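Local coordinates for TodX (Pseudomonas putida, PDB 3BS0), which carries toluene and probably related aromatic hydrocarbons across the bacterial outer membrane, as a beta-barrel transporter of the FadL family, at residues Gln144-Ser147 / Lys148-Phe151; Lys343-Asn346 / Asp347-Leu350; Asp385-Lys388 / Asp389-Ile392. All coordinates share one frame; numbering follows the deposited sequence.

Contact 1: residues Gln144-Ser147 / Lys148-Phe151; sequences QATS and KLTF
Gln144 and Thr150 bring the two arms of this loop to a CA-CA distance of 4.7 Å, the neck of a reversal that joins strand 129-143 to strand 151-169. Between them the chain turns through Thr146, Ser147 and Lys148, with Ser147 taking a positive phi of 56°. The close approach of backbone atoms between Thr146 and Lys148 is too doubtful to define the turn by a hydrogen bond. At the neck, Gln144 leaves its backbone heading away from the other arm, but its chain bends at CG (chi2 90°) and swings the amide back across. NE2 then lies 3.1 Å from Thr150 OG1, an approach too poorly angled to count as a hydrogen bond, and 3.5 Å from Leu149 O. Ser38 touches both Gln144 and Thr150, and Phe39 also lies against Thr150, which is buried. Further out, the methyl of Thr146 is the meeting point. With OG1 anti to the backbone N (chi1 -176°), CG2 is the branch left to face the second arm, where it sits 3.4 Å from Leu149 CG and equally near Leu149 CD1. The same methyl also meets the aliphatic part of Lys148, whose extended chain crosses it obliquely, touching at CG and CE before leaving the loop; the lysine also touches Tyr227 on strand 214-228. A serine in place of Thr146 would probably keep the hydroxyl yet lose this methyl, opening a gap between Leu149 and the lysine chain and leaving both freer to move. The side chains thus meet mainly through carbon, while the Gln144 amide and the Thr150 hydroxyl come together at the neck without the alignment a hydrogen bond needs.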
ATOM      1  N   GLN A 144     -24.201 -14.977  10.706  1.00 57.41           N
ATOM      2  CA  GLN A 144     -24.649 -14.458  11.988  1.00 56.14           C
ATOM      3  C   GLN A 144     -25.045 -15.735  12.723  1.00 55.60           C
ATOM      4  O   GLN A 144     -26.223 -16.070  12.821  1.00 51.66           O
ATOM      5  CB  GLN A 144     -25.864 -13.545  11.794  1.00 56.07           C
ATOM      6  CG  GLN A 144     -26.391 -12.899  13.056  1.00 54.93           C
ATOM      7  CD  GLN A 144     -25.754 -11.556  13.343  1.00 56.67           C
ATOM      8  OE1 GLN A 144     -25.890 -10.611  12.564  1.00 53.13           O
ATOM      9  NE2 GLN A 144     -25.056 -11.461  14.472  1.00 56.52           N
ATOM     10  N   ALA A 145     -24.037 -16.451  13.213  1.00 57.76           N
ATOM     11  CA  ALA A 145     -24.231 -17.719  13.909  1.00 61.29           C
ATOM     12  C   ALA A 145     -25.166 -17.692  15.108  1.00 63.42           C
ATOM     13  O   ALA A 145     -25.779 -18.718  15.430  1.00 61.58           O
ATOM     14  CB  ALA A 145     -22.885 -18.302  14.324  1.00 61.36           C
ATOM     15  N   THR A 146     -25.288 -16.543  15.771  1.00 65.72           N
ATOM     16  CA  THR A 146     -26.171 -16.498  16.920  1.00 67.90           C
ATOM     17  C   THR A 146     -26.454 -15.177  17.628  1.00 70.53           C
ATOM     18  O   THR A 146     -26.209 -15.061  18.825  1.00 72.64           O
ATOM     19  CB  THR A 146     -25.704 -17.486  17.987  1.00 67.61           C
ATOM     20  OG1 THR A 146     -26.650 -17.488  19.061  1.00 70.70           O
ATOM     21  CG2 THR A 146     -24.333 -17.100  18.514  1.00 65.89           C
ATOM     22  N   SER A 147     -26.965 -14.184  16.909  1.00 72.33           N
ATOM     23  CA  SER A 147     -27.337 -12.918  17.539  1.00 73.27           C
ATOM     24  C   SER A 147     -26.248 -12.186  18.326  1.00 74.83           C
ATOM     25  O   SER A 147     -26.283 -10.956  18.451  1.00 73.98           O
ATOM     26  CB  SER A 147     -28.532 -13.175  18.462  1.00 73.14           C
ATOM     27  OG  SER A 147     -28.768 -12.084  19.331  1.00 74.93           O
ATOM     28  N   LYS A 148     -25.294 -12.945  18.859  1.00 76.36           N
ATOM     29  CA  LYS A 148     -24.198 -12.400  19.655  1.00 78.15           C
ATOM     30  C   LYS A 148     -22.872 -12.354  18.892  1.00 78.60           C
ATOM     31  O   LYS A 148     -22.246 -11.298  18.792  1.00 78.74           O
ATOM     32  CB  LYS A 148     -24.041 -13.224  20.942  1.00 78.94           C
ATOM     33  CG  LYS A 148     -24.056 -14.736  20.717  1.00 81.10           C
ATOM     34  CD  LYS A 148     -23.700 -15.534  21.970  1.00 82.54           C
ATOM     35  CE  LYS A 148     -23.568 -17.024  21.652  1.00 82.56           C
ATOM     36  NZ  LYS A 148     -22.935 -17.832  22.735  1.00 83.27           N
ATOM     37  N   LEU A 149     -22.442 -13.499  18.365  1.00 79.59           N
ATOM     38  CA  LEU A 149     -21.194 -13.571  17.609  1.00 80.41           C
ATOM     39  C   LEU A 149     -21.465 -13.513  16.108  1.00 80.45           C
ATOM     40  O   LEU A 149     -22.599 -13.700  15.666  1.00 81.29           O
ATOM     41  CB  LEU A 149     -20.433 -14.855  17.945  1.00 79.85           C
ATOM     42  CG  LEU A 149     -21.161 -16.191  17.786  1.00 79.62           C
ATOM     43  CD1 LEU A 149     -21.783 -16.306  16.410  1.00 79.59           C
ATOM     44  CD2 LEU A 149     -20.168 -17.320  18.007  1.00 79.15           C
ATOM     45  N   THR A 150     -20.421 -13.276  15.325  1.00 79.48           N
ATOM     46  CA  THR A 150     -20.587 -13.193  13.883  1.00 78.28           C
ATOM     47  C   THR A 150     -19.340 -13.666  13.146  1.00 77.62           C
ATOM     48  O   THR A 150     -18.334 -12.968  13.080  1.00 79.02           O
ATOM     49  CB  THR A 150     -20.916 -11.753  13.472  1.00 78.84           C
ATOM     50  OG1 THR A 150     -22.005 -11.274  14.268  1.00 79.44           O
ATOM     51  CG2 THR A 150     -21.312 -11.690  12.021  1.00 80.33           C
ATOM     52  N   PHE A 151     -19.421 -14.866  12.590  1.00 75.81           N
ATOM     53  CA  PHE A 151     -18.311 -15.464  11.860  1.00 73.22           C
ATOM     54  C   PHE A 151     -18.056 -14.672  10.576  1.00 69.76           C
ATOM     55  O   PHE A 151     -18.963 -14.026  10.056  1.00 70.35           O
ATOM     56  CB  PHE A 151     -18.671 -16.918  11.536  1.00 75.78           C
ATOM     57  CG  PHE A 151     -17.490 -17.830  11.395  1.00 78.28           C
ATOM     58  CD1 PHE A 151     -17.665 -19.207  11.473  1.00 80.30           C
ATOM     59  CD2 PHE A 151     -16.204 -17.327  11.187  1.00 79.71           C
ATOM     60  CE1 PHE A 151     -16.575 -20.072  11.347  1.00 82.38           C
ATOM     61  CE2 PHE A 151     -15.106 -18.180  11.059  1.00 80.58           C
ATOM     62  CZ  PHE A 151     -15.291 -19.553  11.140  1.00 82.26           C
TER

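Contact 2: residues Lys343-Asn346 / Asp347-Leu350; sequences KYNN and DLTL
The ring of Tyr344 is approached obliquely by two leucine methyls, Leu348 CD2, which comes within 3.6 Å of ring atom CD2, and Leu350 CD1, which reaches Tyr344 CB and CG. Tyr344 and Leu348 run side by side in the same direction, whereas Leu350 slants across the base of the tyrosine. Leu348 also serves the second flat group: its CB lies against one face of the Asn345 carboxamide, 3.7 Å from CG, and its CD2 covers the same face. At the amide's edge, Asn345 ND2 donates to Tyr344 O at 2.6 Å. That acceptor lies in the plane of the amide, but the donor stands above the carbonyl plane, 57° out of it. Bonded at its edge and backed by leucine on one face, the amide is probably hindered from turning. The side-chain torsion of Asn345 (chi1 -70°) sets CG beside its own backbone N, close enough to reach back to the preceding carbonyl.

In the backbone, Leu348 O accepts two N-H groups. Asn345 N donates over 3.2 Å in the carbonyl plane, onto a lone pair, while the bond from Tyr344 N is bent and weak. Lys343 and Thr349 then form an antiparallel non-hydrogen-bonded pair with CA atoms 4.5 Å apart and side chains on a common face; Thr349 OG1 makes a weak hydrogen bond to Glu383 on the next strand. One carbonyl shared by two successive N-H groups, the first from a residue of nearly helical conformation (Tyr344, psi -33°), fits a classic beta bulge. Here it leads into the tight turn of a beta hairpin joining strands 333-343 and 348-356, one of the short turns that connect neighbouring strands of an outer-membrane barrel.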
ATOM      1  N   LYS A 343     -24.120  11.422  14.033  1.00 73.24           N
ATOM      2  CA  LYS A 343     -25.322  11.667  13.237  1.00 74.42           C
ATOM      3  C   LYS A 343     -25.769  13.104  13.498  1.00 74.58           C
ATOM      4  O   LYS A 343     -26.484  13.384  14.463  1.00 74.32           O
ATOM      5  CB  LYS A 343     -26.445  10.699  13.616  1.00 75.12           C
ATOM      6  CG  LYS A 343     -26.215   9.265  13.167  1.00 76.24           C
ATOM      7  CD  LYS A 343     -27.486   8.430  13.303  1.00 77.62           C
ATOM      8  CE  LYS A 343     -27.230   6.979  12.938  1.00 77.91           C
ATOM      9  NZ  LYS A 343     -26.138   6.417  13.783  1.00 79.26           N
ATOM     10  N   TYR A 344     -25.330  14.000  12.616  1.00 75.62           N
ATOM     11  CA  TYR A 344     -25.605  15.433  12.687  1.00 76.88           C
ATOM     12  C   TYR A 344     -26.963  15.827  12.105  1.00 77.03           C
ATOM     13  O   TYR A 344     -27.593  16.778  12.560  1.00 77.86           O
ATOM     14  CB  TYR A 344     -24.496  16.169  11.949  1.00 78.01           C
ATOM     15  CG  TYR A 344     -24.563  17.671  12.010  1.00 81.44           C
ATOM     16  CD1 TYR A 344     -24.214  18.367  13.171  1.00 81.82           C
ATOM     17  CD2 TYR A 344     -24.917  18.405  10.882  1.00 82.59           C
ATOM     18  CE1 TYR A 344     -24.208  19.763  13.196  1.00 82.55           C
ATOM     19  CE2 TYR A 344     -24.918  19.795  10.897  1.00 83.94           C
ATOM     20  CZ  TYR A 344     -24.560  20.465  12.051  1.00 83.26           C
ATOM     21  OH  TYR A 344     -24.531  21.835  12.037  1.00 85.31           O
ATOM     22  N   ASN A 345     -27.392  15.107  11.079  1.00 76.81           N
ATOM     23  CA  ASN A 345     -28.675  15.345  10.436  1.00 76.34           C
ATOM     24  C   ASN A 345     -29.310  13.977  10.346  1.00 75.62           C
ATOM     25  O   ASN A 345     -28.783  13.006  10.887  1.00 74.49           O
ATOM     26  CB  ASN A 345     -28.496  15.894   9.015  1.00 78.71           C
ATOM     27  CG  ASN A 345     -27.956  17.314   8.990  1.00 80.79           C
ATOM     28  OD1 ASN A 345     -27.892  17.948   7.931  1.00 82.00           O
ATOM     29  ND2 ASN A 345     -27.562  17.820  10.150  1.00 81.86           N
ATOM     30  N   ASN A 346     -30.438  13.893   9.660  1.00 75.03           N
ATOM     31  CA  ASN A 346     -31.101  12.612   9.505  1.00 75.06           C
ATOM     32  C   ASN A 346     -30.402  11.840   8.385  1.00 73.85           C
ATOM     33  O   ASN A 346     -30.543  10.619   8.256  1.00 73.83           O
ATOM     34  CB  ASN A 346     -32.579  12.819   9.164  1.00 75.73           C
ATOM     35  CG  ASN A 346     -33.345  11.511   9.093  1.00 76.65           C
ATOM     36  OD1 ASN A 346     -33.435  10.878   8.036  1.00 76.06           O
ATOM     37  ND2 ASN A 346     -33.885  11.086  10.231  1.00 77.29           N
ATOM     38  N   ASP A 347     -29.626  12.563   7.587  1.00 72.27           N
ATOM     39  CA  ASP A 347     -28.925  11.959   6.467  1.00 69.93           C
ATOM     40  C   ASP A 347     -27.501  12.480   6.282  1.00 67.58           C
ATOM     41  O   ASP A 347     -26.930  12.388   5.193  1.00 67.43           O
ATOM     42  CB  ASP A 347     -29.759  12.154   5.192  1.00 71.72           C
ATOM     43  CG  ASP A 347     -30.506  13.485   5.172  1.00 72.57           C
ATOM     44  OD1 ASP A 347     -31.559  13.562   4.497  1.00 72.34           O
ATOM     45  OD2 ASP A 347     -30.039  14.449   5.823  1.00 73.03           O
ATOM     46  N   LEU A 348     -26.931  13.026   7.351  1.00 64.01           N
ATOM     47  CA  LEU A 348     -25.561  13.524   7.318  1.00 60.66           C
ATOM     48  C   LEU A 348     -24.813  13.045   8.547  1.00 58.31           C
ATOM     49  O   LEU A 348     -25.206  13.328   9.671  1.00 57.64           O
ATOM     50  CB  LEU A 348     -25.513  15.054   7.282  1.00 59.62           C
ATOM     51  CG  LEU A 348     -24.088  15.628   7.318  1.00 57.57           C
ATOM     52  CD1 LEU A 348     -23.409  15.378   5.987  1.00 56.82           C
ATOM     53  CD2 LEU A 348     -24.123  17.116   7.623  1.00 56.83           C
ATOM     54  N   THR A 349     -23.739  12.303   8.327  1.00 57.26           N
ATOM     55  CA  THR A 349     -22.928  11.809   9.424  1.00 56.25           C
ATOM     56  C   THR A 349     -21.608  12.537   9.307  1.00 57.57           C
ATOM     57  O   THR A 349     -21.281  13.065   8.241  1.00 59.37           O
ATOM     58  CB  THR A 349     -22.661  10.301   9.309  1.00 54.78           C
ATOM     59  OG1 THR A 349     -23.891   9.577   9.439  1.00 52.35           O
ATOM     60  CG2 THR A 349     -21.691   9.855  10.390  1.00 53.80           C
ATOM     61  N   LEU A 350     -20.866  12.588  10.407  1.00 57.46           N
ATOM     62  CA  LEU A 350     -19.561  13.234  10.427  1.00 55.30           C
ATOM     63  C   LEU A 350     -18.615  12.284  11.126  1.00 53.54           C
ATOM     64  O   LEU A 350     -18.914  11.791  12.213  1.00 52.90           O
ATOM     65  CB  LEU A 350     -19.629  14.570  11.159  1.00 54.89           C
ATOM     66  CG  LEU A 350     -20.520  15.582  10.431  1.00 56.73           C
ATOM     67  CD1 LEU A 350     -20.522  16.895  11.186  1.00 57.69           C
ATOM     68  CD2 LEU A 350     -20.018  15.794   9.006  1.00 55.60           C
TER

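Contact 3: residues Asp385-Lys388 / Asp389-Ile392; sequences DFDK and DSRI
Asp385 faces Arg391 at the start of another short beta hairpin, linking strands 376-385 and 390-405 of the barrel. Their side chains run alongside each other, with Asp385 CB 3.6 Å from Arg391 CG. The carboxylate and guanidinium planes are turned 65° apart, and OD1 stays 4.4 Å from NE, well out of the guanidinium plane; the charges may attract, but they form no salt bridge. Arg391 extends from CG to NE, has a long, weak ion pair with Glu383, and packs on Tyr24 and Pro41.

Phe386 comes next and crosses Ile392 at a slant, its CE1 lying 3.8 Å from Ile392 CG1; the still closer approach of the isoleucine's terminal methyl is doubtful. Ser390 CB sits at the edge of the same ring, near its plane, 4.4 Å from CD1. The Asp387 carboxylate comes near the serine, but OD1 remains 3.8 Å from Ser390 OG, and that hydroxyl is hydrogen-bonded instead to Tyr429 OH on strand 417-433.

Lys388 closes the segment lying beside Asp389. Its chain bends twice, at chi2 (-86°) and chi3, so the aliphatic part and not the amine meets the carboxylate: CG is 3.6 Å from Asp389 OD2, whereas NZ lies 5.8 Å from that oxygen.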
ATOM      1  N   ASP A 385     -26.585  10.475   2.693  1.00 63.63           N
ATOM      2  CA  ASP A 385     -27.378   9.529   1.935  1.00 66.04           C
ATOM      3  C   ASP A 385     -28.699  10.150   1.519  1.00 67.34           C
ATOM      4  O   ASP A 385     -29.478  10.603   2.356  1.00 69.10           O
ATOM      5  CB  ASP A 385     -27.595   8.252   2.748  1.00 65.91           C
ATOM      6  CG  ASP A 385     -27.769   8.522   4.218  1.00 65.17           C
ATOM      7  OD1 ASP A 385     -27.421   7.629   5.021  1.00 65.27           O
ATOM      8  OD2 ASP A 385     -28.257   9.615   4.565  1.00 64.15           O
ATOM      9  N   PHE A 386     -28.929  10.178   0.211  1.00 67.98           N
ATOM     10  CA  PHE A 386     -30.140  10.755  -0.355  1.00 69.54           C
ATOM     11  C   PHE A 386     -31.399   9.987   0.049  1.00 69.69           C
ATOM     12  O   PHE A 386     -32.427  10.595   0.330  1.00 71.49           O
ATOM     13  CB  PHE A 386     -30.016  10.819  -1.881  1.00 69.34           C
ATOM     14  CG  PHE A 386     -28.754  11.501  -2.362  1.00 68.02           C
ATOM     15  CD1 PHE A 386     -27.726  10.761  -2.941  1.00 66.72           C
ATOM     16  CD2 PHE A 386     -28.593  12.882  -2.236  1.00 68.41           C
ATOM     17  CE1 PHE A 386     -26.559  11.379  -3.390  1.00 66.50           C
ATOM     18  CE2 PHE A 386     -27.423  13.513  -2.685  1.00 67.21           C
ATOM     19  CZ  PHE A 386     -26.405  12.755  -3.263  1.00 65.87           C
ATOM     20  N   ASP A 387     -31.315   8.661   0.071  1.00 70.07           N
ATOM     21  CA  ASP A 387     -32.435   7.808   0.468  1.00 70.06           C
ATOM     22  C   ASP A 387     -31.919   6.923   1.592  1.00 70.20           C
ATOM     23  O   ASP A 387     -30.817   7.131   2.093  1.00 70.15           O
ATOM     24  CB  ASP A 387     -32.892   6.907  -0.688  1.00 71.24           C
ATOM     25  CG  ASP A 387     -33.365   7.690  -1.905  1.00 74.74           C
ATOM     26  OD1 ASP A 387     -32.608   7.749  -2.900  1.00 75.51           O
ATOM     27  OD2 ASP A 387     -34.490   8.244  -1.875  1.00 75.67           O
ATOM     28  N   LYS A 388     -32.714   5.938   2.000  1.00 71.33           N
ATOM     29  CA  LYS A 388     -32.264   5.017   3.036  1.00 69.83           C
ATOM     30  C   LYS A 388     -31.553   3.889   2.300  1.00 68.04           C
ATOM     31  O   LYS A 388     -31.169   2.881   2.896  1.00 68.89           O
ATOM     32  CB  LYS A 388     -33.436   4.446   3.849  1.00 70.86           C
ATOM     33  CG  LYS A 388     -34.383   3.524   3.089  1.00 73.08           C
ATOM     34  CD  LYS A 388     -35.462   4.314   2.375  1.00 75.47           C
ATOM     35  CE  LYS A 388     -36.259   5.153   3.372  1.00 77.54           C
ATOM     36  NZ  LYS A 388     -37.251   6.039   2.705  1.00 76.15           N
ATOM     37  N   ASP A 389     -31.383   4.071   0.994  1.00 64.73           N
ATOM     38  CA  ASP A 389     -30.726   3.073   0.170  1.00 61.37           C
ATOM     39  C   ASP A 389     -29.522   3.633  -0.577  1.00 57.97           C
ATOM     40  O   ASP A 389     -28.667   2.874  -1.015  1.00 57.13           O
ATOM     41  CB  ASP A 389     -31.726   2.476  -0.822  1.00 62.74           C
ATOM     42  CG  ASP A 389     -32.862   1.737  -0.130  1.00 64.57           C
ATOM     43  OD1 ASP A 389     -32.598   0.705   0.523  1.00 64.83           O
ATOM     44  OD2 ASP A 389     -34.020   2.187  -0.236  1.00 65.70           O
ATOM     45  N   SER A 390     -29.449   4.955  -0.708  1.00 55.14           N
ATOM     46  CA  SER A 390     -28.341   5.601  -1.416  1.00 52.82           C
ATOM     47  C   SER A 390     -27.427   6.415  -0.512  1.00 51.52           C
ATOM     48  O   SER A 390     -27.846   7.426   0.037  1.00 53.58           O
ATOM     49  CB  SER A 390     -28.881   6.507  -2.512  1.00 51.06           C
ATOM     50  OG  SER A 390     -29.405   5.734  -3.566  1.00 53.42           O
ATOM     51  N   ARG A 391     -26.172   5.988  -0.392  1.00 49.26           N
ATOM     52  CA  ARG A 391     -25.205   6.667   0.469  1.00 48.61           C
ATOM     53  C   ARG A 391     -23.909   7.091  -0.242  1.00 47.83           C
ATOM     54  O   ARG A 391     -23.405   6.393  -1.127  1.00 47.37           O
ATOM     55  CB  ARG A 391     -24.794   5.757   1.639  1.00 47.94           C
ATOM     56  CG  ARG A 391     -25.895   5.054   2.396  1.00 48.26           C
ATOM     57  CD  ARG A 391     -25.243   4.114   3.402  1.00 55.31           C
ATOM     58  NE  ARG A 391     -26.169   3.428   4.309  1.00 58.59           N
ATOM     59  CZ  ARG A 391     -25.782   2.548   5.235  1.00 60.31           C
ATOM     60  NH1 ARG A 391     -24.496   2.245   5.377  1.00 62.37           N
ATOM     61  NH2 ARG A 391     -26.675   1.977   6.027  1.00 62.45           N
ATOM     62  N   ILE A 392     -23.371   8.232   0.173  1.00 45.14           N
ATOM     63  CA  ILE A 392     -22.115   8.738  -0.352  1.00 43.40           C
ATOM     64  C   ILE A 392     -21.236   8.926   0.867  1.00 42.48           C
ATOM     65  O   ILE A 392     -21.624   9.631   1.799  1.00 42.07           O
ATOM     66  CB  ILE A 392     -22.266  10.105  -1.042  1.00 43.98           C
ATOM     67  CG1 ILE A 392     -23.226   9.991  -2.223  1.00 45.51           C
ATOM     68  CG2 ILE A 392     -20.900  10.610  -1.512  1.00 39.76           C
ATOM     69  CD1 ILE A 392     -23.533  11.339  -2.871  1.00 47.01           C
TER

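Contacts 2 and 3 are successive hairpins of the barrel wall, their centres 12 Å apart, and they meet directly: Asp385 N approaches Asp347 O at 3.2 Å, a probable hydrogen bond that carries the pairing of strands 348-356 and 376-385 up to the turns. Glu383 also relates them, through weak links to Thr349 of contact 2 and Arg391 of contact 3. Contact 1 stands apart, with its centre 28 Å from that of contact 2 and 27 Å from that of contact 3; its nearest atoms are about 17 and 14 Å away. All three lie about 30 Å from the chain's centre; such short strand connections are probably periplasmic, as in barrels of this family.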